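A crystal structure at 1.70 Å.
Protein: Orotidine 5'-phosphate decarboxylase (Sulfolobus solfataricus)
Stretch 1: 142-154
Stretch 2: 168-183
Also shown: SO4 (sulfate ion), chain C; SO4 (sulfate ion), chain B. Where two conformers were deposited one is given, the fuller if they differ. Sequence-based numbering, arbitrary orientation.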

# COMPACT_ATOMS: atom_id res chain seq x y z
N GLY A 142 2.21 16.02 -4.59
CA GLY A 142 1.53 15.94 -5.88
C GLY A 142 1.77 17.09 -6.84
O GLY A 142 1.77 18.26 -6.44
N GLY A 143 1.95 16.76 -8.12
CA GLY A 143 2.26 17.74 -9.15
C GLY A 143 1.09 18.60 -9.59
O GLY A 143 1.27 19.64 -10.22
N THR A 144 -0.13 18.16 -9.28
CA THR A 144 -1.32 18.96 -9.50
C THR A 144 -1.47 19.97 -8.37
O THR A 144 -2.28 20.90 -8.46
N LYS A 145 -0.70 19.77 -7.31
CA LYS A 145 -0.86 20.54 -6.08
C LYS A 145 0.31 21.50 -5.91
O LYS A 145 1.12 21.36 -4.98
N LEU A 146 0.40 22.48 -6.82
CA LEU A 146 1.55 23.38 -6.88
C LEU A 146 1.73 24.22 -5.62
O LEU A 146 2.85 24.38 -5.16
N ASP A 147 0.64 24.78 -5.09
CA ASP A 147 0.73 25.57 -3.86
C ASP A 147 1.39 24.75 -2.76
O ASP A 147 2.25 25.26 -2.02
N HIS A 148 1.00 23.49 -2.65
CA HIS A 148 1.54 22.63 -1.58
C HIS A 148 3.02 22.33 -1.80
O HIS A 148 3.78 22.20 -0.83
N ILE A 149 3.43 22.21 -3.05
CA ILE A 149 4.85 22.00 -3.36
C ILE A 149 5.69 23.16 -2.84
O ILE A 149 6.71 22.96 -2.18
N THR A 150 5.26 24.39 -3.13
CA THR A 150 6.05 25.54 -2.70
C THR A 150 6.11 25.60 -1.17
O THR A 150 7.17 25.82 -0.58
N GLN A 151 4.97 25.37 -0.53
CA GLN A 151 4.86 25.39 0.92
C GLN A 151 5.67 24.27 1.56
O GLN A 151 6.36 24.50 2.55
N TYR A 152 5.59 23.07 1.02
CA TYR A 152 6.45 22.01 1.54
C TYR A 152 7.93 22.35 1.33
O TYR A 152 8.76 22.03 2.18
N ARG A 153 8.26 23.01 0.23
CA ARG A 153 9.65 23.40 -0.01
C ARG A 153 10.10 24.40 1.06
O ARG A 153 11.24 24.36 1.52
N ARG A 154 9.19 25.30 1.42
CA ARG A 154 9.43 26.28 2.48
C ARG A 154 9.63 25.58 3.82
O ARG A 154 10.56 25.89 4.57
N SER A 168 -0.51 13.06 -17.70
CA SER A 168 -1.88 12.55 -17.79
C SER A 168 -2.80 13.10 -16.69
O SER A 168 -3.93 13.48 -16.95
N GLN A 169 -2.30 13.14 -15.46
CA GLN A 169 -3.11 13.59 -14.33
C GLN A 169 -3.31 15.10 -14.29
O GLN A 169 -4.02 15.61 -13.42
N GLY A 170 -2.66 15.80 -15.23
CA GLY A 170 -2.83 17.24 -15.36
C GLY A 170 -1.56 18.08 -15.32
O GLY A 170 -1.46 19.12 -15.98
N GLY A 171 -0.58 17.64 -14.54
CA GLY A 171 0.65 18.40 -14.39
C GLY A 171 1.33 18.74 -15.72
O GLY A 171 1.70 17.83 -16.49
N SER A 172 1.47 20.04 -15.98
CA SER A 172 2.21 20.54 -17.15
C SER A 172 3.71 20.44 -16.89
O SER A 172 4.20 20.99 -15.91
N TYR A 173 4.44 19.75 -17.77
CA TYR A 173 5.83 19.38 -17.48
C TYR A 173 6.70 20.55 -17.06
O TYR A 173 6.81 21.55 -17.78
N GLY A 174 7.34 20.40 -15.90
CA GLY A 174 8.27 21.38 -15.39
C GLY A 174 7.66 22.31 -14.36
O GLY A 174 8.38 23.02 -13.66
N ASP A 175 6.33 22.31 -14.27
CA ASP A 175 5.65 23.22 -13.34
C ASP A 175 5.92 22.86 -11.89
O ASP A 175 5.93 23.74 -11.02
N ALA A 176 6.10 21.57 -11.62
CA ALA A 176 6.35 21.13 -10.25
C ALA A 176 7.76 21.52 -9.84
O ALA A 176 7.97 22.08 -8.76
N VAL A 177 8.73 21.24 -10.70
CA VAL A 177 10.09 21.69 -10.45
C VAL A 177 10.12 23.21 -10.24
O VAL A 177 10.74 23.68 -9.29
N CYS A 178 9.44 23.97 -11.09
CA CYS A 178 9.46 25.42 -10.93
C CYS A 178 8.83 25.86 -9.60
O CYS A 178 9.27 26.83 -9.00
N ALA A 179 7.83 25.11 -9.12
CA ALA A 179 7.20 25.40 -7.83
C ALA A 179 8.07 25.03 -6.62
O ALA A 179 7.77 25.44 -5.50
N GLY A 180 9.11 24.24 -6.84
CA GLY A 180 10.03 23.92 -5.76
C GLY A 180 10.39 22.46 -5.62
O GLY A 180 11.17 22.09 -4.74
N ALA A 181 9.84 21.61 -6.49
CA ALA A 181 10.17 20.19 -6.46
C ALA A 181 11.57 19.94 -7.03
O ALA A 181 12.06 20.70 -7.86
N ASP A 182 12.21 18.86 -6.59
CA ASP A 182 13.49 18.48 -7.15
C ASP A 182 13.35 17.67 -8.44
O ASP A 182 14.04 17.92 -9.42
N TYR A 183 12.43 16.72 -8.42
CA TYR A 183 12.23 15.81 -9.53
C TYR A 183 10.75 15.64 -9.82
O TYR A 183 9.91 15.75 -8.92

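The helix that begins at L146 lies beside the short helix 175-179, their N-to-C directions 35° apart and their axes 8.9 Å apart at closest approach. On the second helix, A176 and A179 put methyls against the first stretch, and the two stretches together bury 540 Å².

The centre of the fit is I149, whose CA-to-CB bond points toward the second stretch. With chi1 m and chi2 t, its CD1 comes to 3.7 Å from A176 CB, while its CG2 enters a shallow hollow around the end of the short helix, 3.9 Å from A179 CB, 3.5 Å from A181 N and 4.1 Å from A181 CB. A179 supplies the answering bump: its methyl points toward the first helix and sits among three residues, with CB 4.0 Å from L146 O, 3.9 Å from I149 CG2 and 3.7 Å from T150 OG1. L146 (m, t) starts out sideways, but its end comes nearer, laying CD2 3.8 Å from D175 O and 4.1 Å from A176 CA, with CD1 4.1 Å from D175 CB.

G180 leaves the helix in a Schellman motif with positive phi, a backbone shape that itself calls for glycine. The missing side chain also leaves room for the neighbouring helix: a CB on G180 would point toward it and lie only 3.1 Å from R153 CB. The turn exposes carbonyls that the first helix uses. T150, chi1 m, donates from OG1 to A179 O at 2.9 Å, and T150 CA approaches the same oxygen at 3.3 Å in a CA-H...O contact.

The R153 (t, p, p) CA-to-CB bond points toward the second stretch, and the guanidinium edge meets G180 O and D182 OD2. R153 NE donates to G180 O at 2.8 Å and R153 NH2 to the same G180 O at 3.0 Å, so one carbonyl is held by two nitrogens. R153 NH2 also forms a salt bridge with D182 OD2 at 2.6 Å, although the hydrogen bond within it is weak in angle. D182, chi1 m, leaves its backbone sideways, but its end comes nearer to meet the arginine.

At the other end, small side chains meet backbone. G143 comes close to A176, with G143 CA 4.4 Å from A176 CB, and T144, chi1 p, places CG2 3.5 Å from Q169 O. Two sulfates, probably from the crystallisation liquor, bind separately: H148 NE2 donates to O3 of the chain C ion at 3.0 Å, and Q169 NE2 to O3 of the chain B ion at 2.9 Å.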

# COMPACT_ATOMS: atom_id res chain seq x y z
CB THR A 144 -2.58 18.10 -9.46
OG1 THR A 144 -2.56 17.31 -8.27
CG2 THR A 144 -2.66 17.20 -10.67
CB LYS A 145 -0.95 19.59 -4.88
CG LYS A 145 -1.97 18.45 -5.04
CD LYS A 145 -3.40 18.99 -5.17
CE LYS A 145 -4.45 17.87 -5.08
NZ LYS A 145 -4.61 17.30 -3.70
CB LEU A 146 1.51 24.29 -8.12
CG LEU A 146 1.51 23.62 -9.50
CD1 LEU A 146 1.74 24.68 -10.58
CD2 LEU A 146 2.58 22.53 -9.60
CB ASP A 147 -0.67 25.99 -3.38
CG ASP A 147 -1.26 27.09 -4.24
OD1 ASP A 147 -1.10 27.03 -5.47
OD2 ASP A 147 -1.89 28.02 -3.67
CB HIS A 148 0.71 21.35 -1.46
CG HIS A 148 -0.70 21.58 -1.02
ND1 HIS A 148 -1.03 21.89 0.28
CD2 HIS A 148 -1.87 21.54 -1.71
CE1 HIS A 148 -2.34 22.02 0.38
NE2 HIS A 148 -2.87 21.82 -0.81
CB ILE A 149 5.08 21.86 -4.89
CG1 ILE A 149 4.39 20.61 -5.41
CG2 ILE A 149 6.56 21.81 -5.21
CD1 ILE A 149 4.53 20.42 -6.92
CB THR A 150 5.48 26.84 -3.25
OG1 THR A 150 5.26 26.71 -4.66
CG2 THR A 150 6.46 27.98 -2.99
CB GLN A 151 3.40 25.33 1.35
CG GLN A 151 2.64 26.61 0.99
CD GLN A 151 1.17 26.38 0.74
OE1 GLN A 151 0.62 25.32 1.05
NE2 GLN A 151 0.50 27.39 0.17
CB TYR A 152 6.09 20.63 0.98
CG TYR A 152 5.02 19.95 1.80
CD1 TYR A 152 3.68 20.24 1.61
CD2 TYR A 152 5.35 19.04 2.80
CE1 TYR A 152 2.69 19.64 2.36
CE2 TYR A 152 4.37 18.43 3.57
CZ TYR A 152 3.05 18.74 3.34
OH TYR A 152 2.06 18.15 4.10
CB ARG A 153 9.83 23.98 -1.41
CG ARG A 153 11.18 24.66 -1.63
CD ARG A 153 12.33 23.74 -1.31
NE ARG A 153 12.40 22.63 -2.25
CZ ARG A 153 12.91 21.44 -1.97
NH1 ARG A 153 13.40 21.18 -0.77
NH2 ARG A 153 12.92 20.50 -2.91
CB ARG A 154 8.25 27.25 2.57
CG ARG A 154 8.12 27.97 3.92
CD ARG A 154 6.72 28.53 4.13
NE ARG A 154 5.75 27.52 4.53
CZ ARG A 154 4.43 27.65 4.37
NH1 ARG A 154 3.95 28.76 3.81
NH2 ARG A 154 3.60 26.69 4.76
CB SER A 168 -1.88 11.01 -17.76
OG SER A 168 -3.19 10.48 -17.84
CB GLN A 169 -2.50 13.12 -13.00
CG GLN A 169 -2.49 11.62 -12.81
CD GLN A 169 -1.86 11.21 -11.49
OE1 GLN A 169 -2.37 11.56 -10.42
NE2 GLN A 169 -0.75 10.48 -11.55
CB SER A 172 1.83 21.98 -17.44
OG SER A 172 2.59 22.50 -18.53
CB TYR A 173 6.47 18.67 -18.68
CG TYR A 173 5.58 17.62 -19.27
CD1 TYR A 173 5.33 16.43 -18.59
CD2 TYR A 173 4.95 17.83 -20.48
CE1 TYR A 173 4.49 15.47 -19.13
CE2 TYR A 173 4.12 16.88 -21.03
CZ TYR A 173 3.89 15.71 -20.35
OH TYR A 173 3.05 14.76 -20.90
CB ASP A 175 4.13 23.24 -13.57
CG ASP A 175 3.73 24.03 -14.81
OD1 ASP A 175 4.60 24.59 -15.50
OD2 ASP A 175 2.51 24.08 -15.08
CB ALA A 176 6.14 19.64 -10.12
CB VAL A 177 11.06 21.28 -11.56
CG1 VAL A 177 12.44 21.85 -11.29
CG2 VAL A 177 11.12 19.76 -11.64
CB CYS A 178 8.84 26.15 -12.13
SG CYS A 178 9.86 26.04 -13.64
CB ALA A 179 5.84 24.73 -7.73
CB ALA A 181 9.13 19.38 -7.23
CB ASP A 182 14.30 17.70 -6.12
CG ASP A 182 14.70 18.55 -4.94
OD1 ASP A 182 15.57 19.42 -5.12
OD2 ASP A 182 14.12 18.37 -3.85
CB TYR A 183 12.86 14.45 -9.21
CG TYR A 183 14.31 14.59 -8.86
CD1 TYR A 183 15.27 14.80 -9.85
CD2 TYR A 183 14.73 14.53 -7.54
CE1 TYR A 183 16.61 14.94 -9.52
CE2 TYR A 183 16.06 14.67 -7.20
CZ TYR A 183 16.99 14.88 -8.19
OH TYR A 183 18.32 15.02 -7.84
S SO4 C . -6.53 21.64 -1.95
O1 SO4 C . -5.58 21.78 -3.06
O2 SO4 C . -7.09 20.29 -1.98
O3 SO4 C . -5.84 21.87 -0.68
O4 SO4 C . -7.61 22.61 -2.10
S SO4 B . 1.23 8.69 -14.42
O1 SO4 B . 1.71 8.05 -13.19
O2 SO4 B . 0.95 7.68 -15.43
O3 SO4 B . -0.02 9.41 -14.14
O4 SO4 B . 2.24 9.63 -14.91